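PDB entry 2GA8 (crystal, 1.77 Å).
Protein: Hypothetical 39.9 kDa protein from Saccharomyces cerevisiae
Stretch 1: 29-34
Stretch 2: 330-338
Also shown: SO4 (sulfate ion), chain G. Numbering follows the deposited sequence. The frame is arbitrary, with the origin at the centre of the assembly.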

# COMPACT_ATOMS: atom_id res chain seq x y z
N LEU A 29 -6.67 4.03 -3.56
CA LEU A 29 -8.04 3.52 -3.60
C LEU A 29 -8.44 3.28 -2.15
O LEU A 29 -7.88 2.42 -1.47
CB LEU A 29 -8.11 2.21 -4.38
CG LEU A 29 -9.49 1.54 -4.39
CD1 LEU A 29 -10.53 2.50 -4.97
CD2 LEU A 29 -9.43 0.25 -5.21
N VAL A 30 -9.41 4.07 -1.67
CA VAL A 30 -9.89 3.95 -0.31
C VAL A 30 -11.34 3.48 -0.26
O VAL A 30 -12.17 3.87 -1.08
CB VAL A 30 -9.81 5.32 0.44
CG1 VAL A 30 -10.63 5.27 1.73
CG2 VAL A 30 -8.36 5.65 0.75
N GLY A 31 -11.63 2.64 0.73
CA GLY A 31 -12.98 2.15 0.91
C GLY A 31 -13.06 1.50 2.27
O GLY A 31 -12.06 1.01 2.78
N SER A 32 -14.25 1.50 2.88
CA SER A 32 -14.41 0.88 4.19
C SER A 32 -14.46 -0.64 4.02
O SER A 32 -14.46 -1.14 2.90
CB SER A 32 -15.69 1.40 4.87
OG SER A 32 -16.81 1.28 4.01
N PRO A 33 -14.47 -1.39 5.13
CA PRO A 33 -14.51 -2.86 5.03
C PRO A 33 -15.65 -3.35 4.15
O PRO A 33 -16.79 -2.89 4.26
CB PRO A 33 -14.67 -3.29 6.49
CG PRO A 33 -13.91 -2.23 7.23
CD PRO A 33 -14.37 -0.97 6.54
N GLY A 34 -15.34 -4.29 3.25
CA GLY A 34 -16.34 -4.85 2.36
C GLY A 34 -16.75 -3.97 1.20
O GLY A 34 -17.73 -4.27 0.52
N ASP A 330 -18.23 2.01 14.00
CA ASP A 330 -17.94 2.96 12.93
C ASP A 330 -16.68 2.65 12.12
O ASP A 330 -16.45 3.26 11.07
CB ASP A 330 -17.89 4.39 13.48
CG ASP A 330 -19.24 4.86 13.98
OD1 ASP A 330 -20.27 4.26 13.58
OD2 ASP A 330 -19.29 5.83 14.77
N LEU A 331 -15.87 1.70 12.59
CA LEU A 331 -14.67 1.31 11.86
C LEU A 331 -15.09 0.34 10.76
O LEU A 331 -14.39 0.15 9.76
CB LEU A 331 -13.66 0.62 12.78
CG LEU A 331 -13.00 1.44 13.89
CD1 LEU A 331 -12.19 0.50 14.78
CD2 LEU A 331 -12.11 2.52 13.28
N LEU A 332 -16.26 -0.28 10.96
CA LEU A 332 -16.80 -1.24 10.01
C LEU A 332 -17.78 -0.65 9.00
O LEU A 332 -17.73 -0.99 7.82
CB LEU A 332 -17.50 -2.39 10.75
CG LEU A 332 -16.66 -3.37 11.58
CD1 LEU A 332 -17.58 -4.37 12.26
CD2 LEU A 332 -15.66 -4.09 10.67
N ASN A 333 -18.66 0.23 9.47
CA ASN A 333 -19.66 0.83 8.58
C ASN A 333 -19.14 2.00 7.74
O ASN A 333 -19.86 2.53 6.91
CB ASN A 333 -20.90 1.27 9.38
CG ASN A 333 -20.56 2.25 10.49
OD1 ASN A 333 -19.80 3.19 10.31
ND2 ASN A 333 -21.16 2.03 11.66
N GLY A 334 -17.89 2.38 7.97
CA GLY A 334 -17.29 3.46 7.20
C GLY A 334 -17.51 4.88 7.70
O GLY A 334 -16.99 5.81 7.10
N ARG A 335 -18.27 5.05 8.78
CA ARG A 335 -18.51 6.39 9.31
C ARG A 335 -17.22 7.08 9.75
O ARG A 335 -17.07 8.28 9.54
CB ARG A 335 -19.47 6.34 10.50
CG ARG A 335 -20.93 6.13 10.13
CD ARG A 335 -21.82 6.35 11.35
NE ARG A 335 -23.24 6.18 11.05
CZ ARG A 335 -24.22 6.44 11.91
NH1 ARG A 335 -23.94 6.90 13.12
NH2 ARG A 335 -25.49 6.25 11.55
N ASP A 336 -16.31 6.34 10.36
CA ASP A 336 -15.06 6.94 10.81
C ASP A 336 -14.24 7.44 9.63
O ASP A 336 -13.72 8.56 9.65
CB ASP A 336 -14.26 5.93 11.63
CG ASP A 336 -13.10 6.57 12.36
OD1 ASP A 336 -13.35 7.46 13.20
OD2 ASP A 336 -11.94 6.18 12.10
N ILE A 337 -14.12 6.62 8.59
CA ILE A 337 -13.37 7.01 7.40
C ILE A 337 -13.97 8.26 6.76
O ILE A 337 -13.24 9.16 6.36
CB ILE A 337 -13.33 5.85 6.37
CG1 ILE A 337 -12.37 4.76 6.86
CG2 ILE A 337 -12.90 6.37 5.00
CD1 ILE A 337 -12.49 3.45 6.09
N ASP A 338 -15.30 8.33 6.67
CA ASP A 338 -15.95 9.49 6.08
C ASP A 338 -15.77 10.75 6.92
O ASP A 338 -15.51 11.83 6.39
CB ASP A 338 -17.45 9.24 5.87
CG ASP A 338 -17.72 8.21 4.78
OD1 ASP A 338 -16.85 8.02 3.90
OD2 ASP A 338 -18.81 7.61 4.80
S SO4 G . -12.71 -4.86 0.96
O1 SO4 G . -12.68 -5.28 2.38
O2 SO4 G . -11.42 -5.20 0.33
O3 SO4 G . -13.82 -5.54 0.27
O4 SO4 G . -12.93 -3.40 0.90
O HOH W 1 -18.03 -0.78 5.18

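Stretch 1 leaves a strand that includes Leu29 and Val30 and continues as an extended loop through Ser32 and Pro33, turning at Gly34, whose phi of 76° favours glycine. In stretch 2, residues 330-332 have helical phi/psi without the regular bonds, and a helix starts at Arg335, with Gly334 at the N-cap position. In the CA register, Ser32 CA lies 4.9 Å from Gly334 CA, and Pro33 CA lies 5.7 Å from Leu332 CA. No direct hydrogen bond joins the stretches, so packing and one water account for the contact, which buries 267 Å².

Gly334 fits closely against Ser32. Its CA lies 3.5 Å from CB of Ser32, and an ideal CB on Gly334 would fall 2.9 Å from Ser32 OG, a clash. Its phi/psi of 87/-2° independently calls for glycine, since a CB would also jam against the preceding carbonyl oxygen.

Ser32, in the p rotamer, donates from OG to water 1 at 2.7 Å. That water in turn donates to Pro33 O at 2.6 Å and to Leu332 O at 2.7 Å, thereby bridging the two backbones.

Pro33 presents its ring to the 331-332 turn: CD is 3.4 Å from Leu331 O and 3.6 Å from Leu332 O, while CG meets Leu332 CD2 at 4.3 Å, an apolar contact. On the helix, Ile337 points toward stretch 1. Its CD1 approaches Ser32 CA at 3.7 Å, and its CG2 packs against Val30 CG1 at 4.1 Å.

Bonds within stretch 2 brace its turn. Asn333 ND2 donates to Asp330 OD1 at 3.1 Å, and Asn333 OD1 accepts from Arg335 N at 2.9 Å. Beyond the interface, Gly34 N donates to sulfate O1 at 3.0 Å.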